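Local coordinates for protein probable TonB-dependent siderophore receptor PiuA (Acinetobacter baumannii, PDB 5FP1) that probably carries out the initial step of bacterial iron uptake, binding iron-chelating siderophores at the outer membrane for TonB-dependent import, at residues R262-Q267 with D298-N303; W317-S322 with S375-Y380; Y365-A370 with D404-R409. All coordinates share one frame; numbering follows the deposited sequence.

All three contacts lie in the 22-stranded barrel of a TonB-dependent receptor. The centres of contacts 1 and 2 lie about 12 Å apart, those of contacts 1 and 3 about 14 Å, and those of contacts 2 and 3 about 10 Å. Strands 264-279, 284-304, 315-341, 346-368 and 405-428 follow one another as antiparallel neighbours. Contact 1 joins the first two, contact 3 the last two, and contact 2 lays the loop between the latter onto strand 315-341. Contact 1 closes before the others open, whereas the segments of contacts 2 and 3 alternate along the chain. The loop is also tied to strand 346-368 by the S375 backbone bond to I367.

Contact 1: R262-Q267 with D298-N303; sequences RDFQKQ and DYVWTN
D263 and T302 meet at the mouth of an antiparallel hairpin: T302 OG1 donates to the syn lone pair of D263 OD2 at 2.7 Å. A water also bridges OD2 and T302 N, and W259 N donates to the same oxygen. The other oxygen is gripped side-on by R262. A bend at chi3 (69°) brings R262 NE back to 2.9 Å from D263 OD1, while NH2 reaches the same atom at 3.0 Å, with OD1 close to the guanidinium plane.

F264 CG sits between the backbone N and the carbonyl carbon (chi1 61°). The ring leans across the partner strand, with V300 N over the centre of one face and CE2 resting 3.6 Å from V300 CG2. The carboxylate of D298 stands at the ring edge, its plane nearly perpendicular (87°), and OD1 lies 3.5 Å from F264 CE1; that oxygen is bonded to Y365 OH. On the other sheet face, Q265 and Y299 lie side by side, and Q265 NE2 binds N81 of the plug domain.

A compact branched valine suits the place beside the ring. With so many donors converging on its carboxylate, buried D263 is probably held ionised, its charge balanced by R262.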
loop_
_atom_site.group_PDB
_atom_site.type_symbol
_atom_site.label_atom_id
_atom_site.label_comp_id
_atom_site.label_asym_id
_atom_site.label_seq_id
_atom_site.Cartn_x
_atom_site.Cartn_y
_atom_site.Cartn_z
ATOM N N ARG A 262 25.609 -8.015 7.359
ATOM C CA ARG A 262 25.722 -6.746 6.616
ATOM C C ARG A 262 24.390 -5.965 6.552
ATOM O O ARG A 262 24.357 -4.739 6.688
ATOM C CB ARG A 262 26.153 -7.031 5.193
ATOM C CG ARG A 262 26.472 -5.792 4.384
ATOM C CD ARG A 262 26.599 -6.090 2.915
ATOM N NE ARG A 262 25.332 -6.453 2.289
ATOM C CZ ARG A 262 25.182 -6.775 1.005
ATOM N NH1 ARG A 262 26.228 -6.818 0.186
ATOM N NH2 ARG A 262 23.974 -7.046 0.531
ATOM N N ASP A 263 23.320 -6.697 6.277
ATOM C CA ASP A 263 22.027 -6.130 5.896
ATOM C C ASP A 263 21.254 -5.709 7.146
ATOM O O ASP A 263 21.416 -6.296 8.218
ATOM C CB ASP A 263 21.184 -7.168 5.158
ATOM C CG ASP A 263 21.773 -7.592 3.804
ATOM O OD1 ASP A 263 22.679 -6.920 3.244
ATOM O OD2 ASP A 263 21.253 -8.593 3.277
ATOM N N PHE A 264 20.402 -4.709 7.007
ATOM C CA PHE A 264 19.581 -4.245 8.130
ATOM C C PHE A 264 18.504 -3.327 7.577
ATOM O O PHE A 264 18.614 -2.822 6.461
ATOM C CB PHE A 264 20.419 -3.485 9.184
ATOM C CG PHE A 264 21.097 -2.250 8.630
ATOM C CD1 PHE A 264 20.450 -1.015 8.637
ATOM C CD2 PHE A 264 22.353 -2.331 8.076
ATOM C CE1 PHE A 264 21.054 0.103 8.072
ATOM C CE2 PHE A 264 22.970 -1.212 7.552
ATOM C CZ PHE A 264 22.312 -0.006 7.532
ATOM N N GLN A 265 17.479 -3.084 8.372
ATOM C CA GLN A 265 16.546 -2.021 8.050
ATOM C C GLN A 265 15.945 -1.487 9.312
ATOM O O GLN A 265 15.436 -2.239 10.142
ATOM C CB GLN A 265 15.439 -2.512 7.104
ATOM C CG GLN A 265 14.398 -1.448 6.729
ATOM C CD GLN A 265 13.762 -1.716 5.365
ATOM O OE1 GLN A 265 13.589 -2.873 4.966
ATOM N NE2 GLN A 265 13.446 -0.633 4.621
ATOM N N LYS A 266 15.992 -0.176 9.430
ATOM C CA LYS A 266 15.426 0.522 10.562
ATOM C C LYS A 266 14.523 1.649 10.071
ATOM O O LYS A 266 14.950 2.549 9.342
ATOM C CB LYS A 266 16.558 1.116 11.406
ATOM C CG LYS A 266 17.452 0.062 12.052
ATOM C CD LYS A 266 18.793 0.652 12.486
ATOM C CE LYS A 266 19.618 -0.394 13.221
ATOM N NZ LYS A 266 20.874 0.185 13.779
ATOM N N GLN A 267 13.251 1.556 10.422
ATOM C CA GLN A 267 12.300 2.586 10.087
ATOM C C GLN A 267 11.852 3.250 11.371
ATOM O O GLN A 267 11.691 2.597 12.413
ATOM C CB GLN A 267 11.105 1.972 9.343
ATOM C CG GLN A 267 11.509 1.232 8.072
ATOM C CD GLN A 267 10.346 0.852 7.185
ATOM O OE1 GLN A 267 9.230 0.628 7.647
ATOM N NE2 GLN A 267 10.603 0.777 5.897
ATOM N N ASP A 298 16.339 3.572 6.888
ATOM C CA ASP A 298 17.781 3.354 6.846
ATOM C C ASP A 298 17.968 1.869 6.595
ATOM O O ASP A 298 17.578 1.054 7.428
ATOM C CB ASP A 298 18.396 3.775 8.192
ATOM C CG ASP A 298 19.908 3.715 8.210
ATOM O OD1 ASP A 298 20.547 3.474 7.177
ATOM O OD2 ASP A 298 20.480 3.921 9.292
ATOM N N TYR A 299 18.473 1.513 5.420
ATOM C CA TYR A 299 18.508 0.130 5.033
ATOM C C TYR A 299 19.642 -0.274 4.104
ATOM O O TYR A 299 20.165 0.531 3.308
ATOM C CB TYR A 299 17.172 -0.308 4.421
ATOM C CG TYR A 299 16.847 0.280 3.072
ATOM C CD1 TYR A 299 17.459 -0.182 1.912
ATOM C CD2 TYR A 299 15.890 1.275 2.949
ATOM C CE1 TYR A 299 17.134 0.337 0.668
ATOM C CE2 TYR A 299 15.576 1.817 1.708
ATOM C CZ TYR A 299 16.198 1.347 0.570
ATOM O OH TYR A 299 15.884 1.923 -0.650
ATOM N N VAL A 300 19.995 -1.542 4.241
ATOM C CA VAL A 300 20.879 -2.277 3.334
ATOM C C VAL A 300 20.273 -3.659 3.145
ATOM O O VAL A 300 20.031 -4.377 4.128
ATOM C CB VAL A 300 22.300 -2.462 3.931
ATOM C CG1 VAL A 300 23.100 -3.456 3.096
ATOM C CG2 VAL A 300 23.016 -1.126 3.993
ATOM N N TRP A 301 19.969 -4.037 1.916
ATOM C CA TRP A 301 19.419 -5.363 1.655
ATOM C C TRP A 301 19.991 -5.945 0.363
ATOM O O TRP A 301 20.636 -5.232 -0.438
ATOM C CB TRP A 301 17.870 -5.394 1.672
ATOM C CG TRP A 301 17.268 -4.634 0.623
ATOM C CD1 TRP A 301 16.963 -3.288 0.649
ATOM C CD2 TRP A 301 16.901 -5.102 -0.690
ATOM N NE1 TRP A 301 16.455 -2.906 -0.565
ATOM C CE2 TRP A 301 16.395 -3.996 -1.399
ATOM C CE3 TRP A 301 16.972 -6.342 -1.336
ATOM C CZ2 TRP A 301 15.944 -4.096 -2.728
ATOM C CZ3 TRP A 301 16.517 -6.442 -2.641
ATOM C CH2 TRP A 301 16.029 -5.327 -3.328
ATOM N N THR A 302 19.768 -7.241 0.183
ATOM C CA THR A 302 20.430 -7.991 -0.868
ATOM C C THR A 302 19.536 -8.319 -2.035
ATOM O O THR A 302 18.491 -8.965 -1.876
ATOM C CB THR A 302 21.007 -9.315 -0.323
ATOM O OG1 THR A 302 21.988 -9.021 0.670
ATOM C CG2 THR A 302 21.627 -10.113 -1.440
ATOM N N ASN A 303 19.980 -7.910 -3.219
ATOM C CA ASN A 303 19.430 -8.400 -4.484
ATOM C C ASN A 303 20.177 -9.716 -4.824
ATOM O O ASN A 303 21.410 -9.719 -4.932
ATOM C CB ASN A 303 19.615 -7.311 -5.550
ATOM C CG ASN A 303 19.325 -7.769 -6.990
ATOM O OD1 ASN A 303 19.333 -8.961 -7.332
ATOM N ND2 ASN A 303 19.150 -6.787 -7.856
HETATM O O HOH W 1 18.661 -8.904 2.394
#

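Contact 2: W317-S322 with S375-Y380; sequences WHRLNS and SSTGFY. With PO4 (phosphate ion), chain B.
L320 N donates to T377 O (2.9 Å), tying barrel strand 315-341 to a loop bend built as an ST turn and ST motif. S375 OG organises that bend by accepting from the backbone N of both T377 and G378. A serine suits this place because its short hydroxyl can fold back onto the chain just after it.

The tight part surrounds W317. Its CG is anti to the backbone N (chi1 177°), and the indole reaches the loop, where NE1 donates to F379 O at 2.8 Å. The donor stands above the carbonyl plane, about 50° out of it. Along the same ring, CZ2 lies 3.8 Å from G378 CA. Glycine fits here twice over: at phi 144° a CB would press on the T377 carbonyl oxygen, and it would also run into W317 CZ2. Beside this region, L320 CB packs 3.5 Å from T377 O. The packed part ends at R319, which bends at chi2 and donates NE to L320 O; this holds the guanidinium against T377, whose CG2 sits 3.6 Å above the guanidinium plane, over its centre.

Toward the solvent side, around exposed S376, the contact is looser and wetter. R319 NH1 forms a salt bridge with D306 and a weak bond to a phosphate, probably from the crystallisation liquor, that H700 also holds. One water joins R319 NH2, L320 O and S376 O. A second accepts from S322 OG and donates to S376 O, 2.8 Å away.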
loop_
_atom_site.group_PDB
_atom_site.type_symbol
_atom_site.label_atom_id
_atom_site.label_comp_id
_atom_site.label_asym_id
_atom_site.label_seq_id
_atom_site.Cartn_x
_atom_site.Cartn_y
_atom_site.Cartn_z
ATOM N N TRP A 317 25.627 -13.796 -5.906
ATOM C CA TRP A 317 26.334 -12.599 -5.483
ATOM C C TRP A 317 25.415 -11.705 -4.649
ATOM O O TRP A 317 24.292 -11.444 -5.057
ATOM C CB TRP A 317 26.785 -11.808 -6.699
ATOM C CG TRP A 317 27.466 -10.508 -6.404
ATOM C CD1 TRP A 317 28.536 -10.312 -5.590
ATOM C CD2 TRP A 317 27.144 -9.220 -6.949
ATOM N NE1 TRP A 317 28.887 -8.986 -5.570
ATOM C CE2 TRP A 317 28.048 -8.291 -6.394
ATOM C CE3 TRP A 317 26.199 -8.766 -7.862
ATOM C CZ2 TRP A 317 28.035 -6.937 -6.727
ATOM C CZ3 TRP A 317 26.186 -7.407 -8.190
ATOM C CH2 TRP A 317 27.096 -6.520 -7.621
ATOM N N HIS A 318 25.889 -11.269 -3.485
ATOM C CA HIS A 318 25.085 -10.434 -2.583
ATOM C C HIS A 318 25.106 -8.950 -3.016
ATOM O O HIS A 318 25.679 -8.124 -2.320
ATOM C CB HIS A 318 25.614 -10.454 -1.147
ATOM C CG HIS A 318 25.581 -11.784 -0.461
ATOM N ND1 HIS A 318 24.410 -12.449 -0.153
ATOM C CD2 HIS A 318 26.587 -12.534 0.060
ATOM C CE1 HIS A 318 24.698 -13.558 0.512
ATOM N NE2 HIS A 318 26.011 -13.635 0.649
ATOM N N ARG A 319 24.436 -8.619 -4.129
ATOM C CA ARG A 319 24.313 -7.244 -4.602
ATOM C C ARG A 319 23.690 -6.383 -3.523
ATOM O O ARG A 319 22.691 -6.759 -2.939
ATOM C CB ARG A 319 23.453 -7.180 -5.872
ATOM C CG ARG A 319 22.929 -5.797 -6.224
ATOM C CD ARG A 319 23.998 -4.765 -6.605
ATOM N NE ARG A 319 23.383 -3.441 -6.517
ATOM C CZ ARG A 319 22.747 -2.798 -7.495
ATOM N NH1 ARG A 319 22.712 -3.272 -8.720
ATOM N NH2 ARG A 319 22.177 -1.640 -7.234
ATOM N N LEU A 320 24.312 -5.242 -3.241
ATOM C CA LEU A 320 23.842 -4.344 -2.175
ATOM C C LEU A 320 22.918 -3.258 -2.741
ATOM O O LEU A 320 23.244 -2.633 -3.753
ATOM C CB LEU A 320 25.032 -3.675 -1.455
ATOM C CG LEU A 320 24.689 -2.733 -0.288
ATOM C CD1 LEU A 320 25.764 -2.853 0.807
ATOM C CD2 LEU A 320 24.549 -1.302 -0.739
ATOM N N ASN A 321 21.788 -3.078 -2.072
ATOM C CA ASN A 321 20.854 -1.977 -2.266
ATOM C C ASN A 321 20.737 -1.258 -0.929
ATOM O O ASN A 321 20.713 -1.894 0.130
ATOM C CB ASN A 321 19.470 -2.459 -2.691
ATOM C CG ASN A 321 19.448 -3.003 -4.139
ATOM O OD1 ASN A 321 20.123 -2.502 -5.015
ATOM N ND2 ASN A 321 18.682 -3.995 -4.357
ATOM N N SER A 322 20.722 0.066 -0.964
ATOM C CA SER A 322 20.674 0.843 0.252
ATOM C C SER A 322 20.020 2.191 0.022
ATOM O O SER A 322 19.926 2.677 -1.120
ATOM C CB SER A 322 22.072 1.071 0.823
ATOM O OG SER A 322 22.766 2.066 0.093
ATOM N N SER A 375 32.635 1.055 -3.625
ATOM C CA SER A 375 31.536 0.725 -4.542
ATOM C C SER A 375 30.222 1.060 -3.856
ATOM O O SER A 375 30.143 1.080 -2.625
ATOM C CB SER A 375 31.568 -0.776 -4.883
ATOM O OG SER A 375 30.457 -1.171 -5.680
ATOM N N SER A 376 29.194 1.302 -4.648
ATOM C CA SER A 376 27.856 1.448 -4.122
ATOM C C SER A 376 27.019 0.184 -4.335
ATOM O O SER A 376 25.877 0.109 -3.853
ATOM C CB SER A 376 27.170 2.659 -4.767
ATOM O OG SER A 376 26.956 2.406 -6.140
ATOM N N THR A 377 27.607 -0.822 -5.008
ATOM C CA THR A 377 26.887 -2.018 -5.425
ATOM C C THR A 377 27.483 -3.294 -4.837
ATOM O O THR A 377 26.760 -4.205 -4.439
ATOM C CB THR A 377 26.826 -2.113 -6.975
ATOM O OG1 THR A 377 28.153 -2.071 -7.513
ATOM C CG2 THR A 377 25.982 -0.954 -7.582
ATOM N N GLY A 378 28.814 -3.377 -4.770
ATOM C CA GLY A 378 29.452 -4.530 -4.170
ATOM C C GLY A 378 30.743 -4.967 -4.834
ATOM O O GLY A 378 31.126 -4.432 -5.863
ATOM N N PHE A 379 31.397 -5.960 -4.242
ATOM C CA PHE A 379 32.652 -6.486 -4.778
ATOM C C PHE A 379 32.488 -7.928 -5.268
ATOM O O PHE A 379 31.606 -8.674 -4.804
ATOM C CB PHE A 379 33.750 -6.394 -3.698
ATOM C CG PHE A 379 33.972 -5.001 -3.159
ATOM C CD1 PHE A 379 34.411 -3.978 -3.984
ATOM C CD2 PHE A 379 33.762 -4.722 -1.816
ATOM C CE1 PHE A 379 34.599 -2.699 -3.487
ATOM C CE2 PHE A 379 33.970 -3.451 -1.313
ATOM C CZ PHE A 379 34.379 -2.440 -2.143
ATOM N N TYR A 380 33.337 -8.314 -6.217
ATOM C CA TYR A 380 33.411 -9.685 -6.728
ATOM C C TYR A 380 32.084 -10.163 -7.296
ATOM O O TYR A 380 31.625 -11.255 -6.982
ATOM C CB TYR A 380 33.895 -10.660 -5.654
ATOM C CG TYR A 380 35.193 -10.219 -5.052
ATOM C CD1 TYR A 380 36.349 -10.188 -5.814
ATOM C CD2 TYR A 380 35.262 -9.783 -3.744
ATOM C CE1 TYR A 380 37.543 -9.743 -5.277
ATOM C CE2 TYR A 380 36.445 -9.325 -3.204
ATOM C CZ TYR A 380 37.577 -9.324 -3.977
ATOM O OH TYR A 380 38.739 -8.883 -3.440
HETATM P P PO4 B . 20.696 -3.105 -11.664
HETATM O O1 PO4 B . 21.688 -4.108 -12.215
HETATM O O2 PO4 B . 20.288 -3.576 -10.285
HETATM O O3 PO4 B . 19.465 -3.014 -12.566
HETATM O O4 PO4 B . 21.353 -1.739 -11.564
HETATM O O HOH W 2 23.219 -0.010 -4.989
HETATM O O HOH W 3 24.707 1.768 -1.989
#

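Contact 3: Y365-A370 with D404-R409; sequences YNIIDA and DRLQAR. With C8E ((hydroxyethyloxy)tri(ethyloxy)octane), chain D.
N366 and R409 cross at about a right angle, their amide and guanidinium planes 54° apart. R409 is bent at chi3 (64°), and its NH1 donates to N366 OD1 at 3.0 Å. The acceptor lies in the guanidinium plane, yet the donor stands well above the amide carbonyl plane. The same NH1 makes a weak bond to Y365 O, while R409 NE is paired with D411, so the arginine is held from both strands.

I368 and R405, in contrast, lie side by side and point the same way. R405 NH2 passes 3.3 Å from I368 CD1, with I368 CB over one guanidinium face, and NH1 donates in its own plane to Q407 OE1 (2.9 Å). These long polar chains suit an exposed surface; the R405 guanidinium and Q407 CB lie against the isoleucine.

The other sheet face is mostly apolar, though the Y365 hydroxyl bonds to D298. I367 and L406 lie side by side, I367 CG1 4.1 Å from L406 CD2. Y365 CD1 rests 4.0 Å from L406 CB. A detergent chain lies beside A408 and R409. The two strands pair as antiparallel neighbours in the wall of the TonB-dependent receptor barrel, joined by a long extracellular loop.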
loop_
_atom_site.group_PDB
_atom_site.type_symbol
_atom_site.label_atom_id
_atom_site.label_comp_id
_atom_site.label_asym_id
_atom_site.label_seq_id
_atom_site.Cartn_x
_atom_site.Cartn_y
_atom_site.Cartn_z
ATOM N N TYR A 365 24.699 4.147 1.080
ATOM C CA TYR A 365 25.965 3.643 1.631
ATOM C C TYR A 365 26.977 3.366 0.555
ATOM O O TYR A 365 26.645 2.806 -0.510
ATOM C CB TYR A 365 25.757 2.400 2.511
ATOM C CG TYR A 365 25.062 2.722 3.815
ATOM C CD1 TYR A 365 25.761 3.252 4.898
ATOM C CD2 TYR A 365 23.696 2.530 3.958
ATOM C CE1 TYR A 365 25.121 3.566 6.081
ATOM C CE2 TYR A 365 23.056 2.831 5.135
ATOM C CZ TYR A 365 23.765 3.364 6.192
ATOM O OH TYR A 365 23.076 3.683 7.340
ATOM N N ASN A 366 28.200 3.838 0.804
ATOM C CA ASN A 366 29.370 3.314 0.095
ATOM C C ASN A 366 29.883 2.091 0.848
ATOM O O ASN A 366 29.787 2.018 2.085
ATOM C CB ASN A 366 30.486 4.348 0.013
ATOM C CG ASN A 366 30.203 5.443 -0.999
ATOM O OD1 ASN A 366 29.524 5.234 -1.998
ATOM N ND2 ASN A 366 30.759 6.611 -0.749
ATOM N N ILE A 367 30.427 1.147 0.091
ATOM C CA ILE A 367 31.105 -0.021 0.629
ATOM C C ILE A 367 32.605 0.156 0.356
ATOM O O ILE A 367 32.983 0.471 -0.763
ATOM C CB ILE A 367 30.636 -1.296 -0.082
ATOM C CG1 ILE A 367 29.127 -1.212 -0.379
ATOM C CG2 ILE A 367 30.947 -2.493 0.777
ATOM C CD1 ILE A 367 28.713 -1.989 -1.627
ATOM N N ILE A 368 33.429 -0.036 1.382
ATOM C CA ILE A 368 34.868 0.232 1.284
ATOM C C ILE A 368 35.607 -1.012 1.748
ATOM O O ILE A 368 35.349 -1.512 2.838
ATOM C CB ILE A 368 35.272 1.441 2.137
ATOM C CG1 ILE A 368 34.395 2.656 1.778
ATOM C CG2 ILE A 368 36.757 1.766 1.943
ATOM C CD1 ILE A 368 34.658 3.886 2.597
ATOM N N ASP A 369 36.454 -1.565 0.894
ATOM C CA ASP A 369 37.186 -2.759 1.300
ATOM C C ASP A 369 38.535 -2.391 1.952
ATOM O O ASP A 369 38.858 -1.213 2.109
ATOM C CB ASP A 369 37.387 -3.719 0.119
ATOM C CG ASP A 369 38.418 -3.220 -0.883
ATOM O OD1 ASP A 369 39.097 -2.206 -0.607
ATOM O OD2 ASP A 369 38.523 -3.846 -1.956
ATOM N N ALA A 370 39.312 -3.409 2.317
ATOM C CA ALA A 370 40.503 -3.199 3.146
ATOM C C ALA A 370 41.588 -2.438 2.369
ATOM O O ALA A 370 42.433 -1.794 2.970
ATOM C CB ALA A 370 41.029 -4.528 3.680
ATOM N N ASP A 404 33.942 -5.902 5.210
ATOM C CA ASP A 404 34.200 -4.580 4.664
ATOM C C ASP A 404 33.529 -3.524 5.561
ATOM O O ASP A 404 33.074 -3.849 6.622
ATOM C CB ASP A 404 33.711 -4.515 3.225
ATOM C CG ASP A 404 34.324 -5.608 2.356
ATOM O OD1 ASP A 404 35.545 -5.575 2.135
ATOM O OD2 ASP A 404 33.585 -6.492 1.881
ATOM N N ARG A 405 33.470 -2.279 5.116
ATOM C CA ARG A 405 32.912 -1.187 5.911
ATOM C C ARG A 405 31.869 -0.452 5.085
ATOM O O ARG A 405 32.035 -0.252 3.878
ATOM C CB ARG A 405 34.049 -0.201 6.263
ATOM C CG ARG A 405 33.683 0.954 7.171
ATOM C CD ARG A 405 34.943 1.613 7.742
ATOM N NE ARG A 405 35.883 2.038 6.702
ATOM C CZ ARG A 405 35.812 3.206 6.064
ATOM N NH1 ARG A 405 34.838 4.072 6.342
ATOM N NH2 ARG A 405 36.706 3.509 5.131
ATOM N N LEU A 406 30.811 -0.021 5.747
ATOM C CA LEU A 406 29.789 0.825 5.134
ATOM C C LEU A 406 30.007 2.251 5.555
ATOM O O LEU A 406 30.286 2.518 6.733
ATOM C CB LEU A 406 28.399 0.373 5.585
ATOM C CG LEU A 406 28.005 -1.014 5.080
ATOM C CD1 LEU A 406 26.670 -1.428 5.617
ATOM C CD2 LEU A 406 28.001 -1.122 3.570
ATOM N N GLN A 407 29.872 3.185 4.622
ATOM C CA GLN A 407 29.963 4.579 4.989
ATOM C C GLN A 407 28.839 5.384 4.370
ATOM O O GLN A 407 28.623 5.334 3.169
ATOM C CB GLN A 407 31.296 5.148 4.511
ATOM C CG GLN A 407 31.505 6.612 4.822
ATOM C CD GLN A 407 32.973 6.990 4.786
ATOM O OE1 GLN A 407 33.728 6.682 5.706
ATOM N NE2 GLN A 407 33.385 7.641 3.713
ATOM N N ALA A 408 28.166 6.164 5.191
ATOM C CA ALA A 408 27.020 6.939 4.714
ATOM C C ALA A 408 27.504 7.995 3.731
ATOM O O ALA A 408 28.586 8.558 3.899
ATOM C CB ALA A 408 26.299 7.582 5.892
ATOM N N ARG A 409 26.707 8.257 2.706
ATOM C CA ARG A 409 27.043 9.176 1.624
ATOM C C ARG A 409 25.757 9.961 1.279
ATOM O O ARG A 409 24.758 9.345 0.957
ATOM C CB ARG A 409 27.464 8.374 0.388
ATOM C CG ARG A 409 27.795 9.186 -0.862
ATOM C CD ARG A 409 27.642 8.375 -2.156
ATOM N NE ARG A 409 26.244 7.988 -2.306
ATOM C CZ ARG A 409 25.762 6.756 -2.188
ATOM N NH1 ARG A 409 26.570 5.711 -2.015
ATOM N NH2 ARG A 409 24.457 6.571 -2.266
HETATM C C1 C8E D . 19.175 11.450 6.068
HETATM C C2 C8E D . 19.997 11.259 4.811
HETATM C C3 C8E D . 21.460 11.526 5.143
HETATM C C4 C8E D . 22.363 10.439 4.597
HETATM C C5 C8E D . 23.776 10.942 4.344
HETATM C C6 C8E D . 24.430 11.534 5.579
HETATM C C7 C8E D . 25.845 11.962 5.229
HETATM C C8 C8E D . 26.848 11.577 6.304
HETATM O O9 C8E D . 28.141 12.009 5.871
HETATM O O HOH W 4 32.580 6.846 1.567
HETATM O O HOH W 5 37.940 -5.898 2.932
#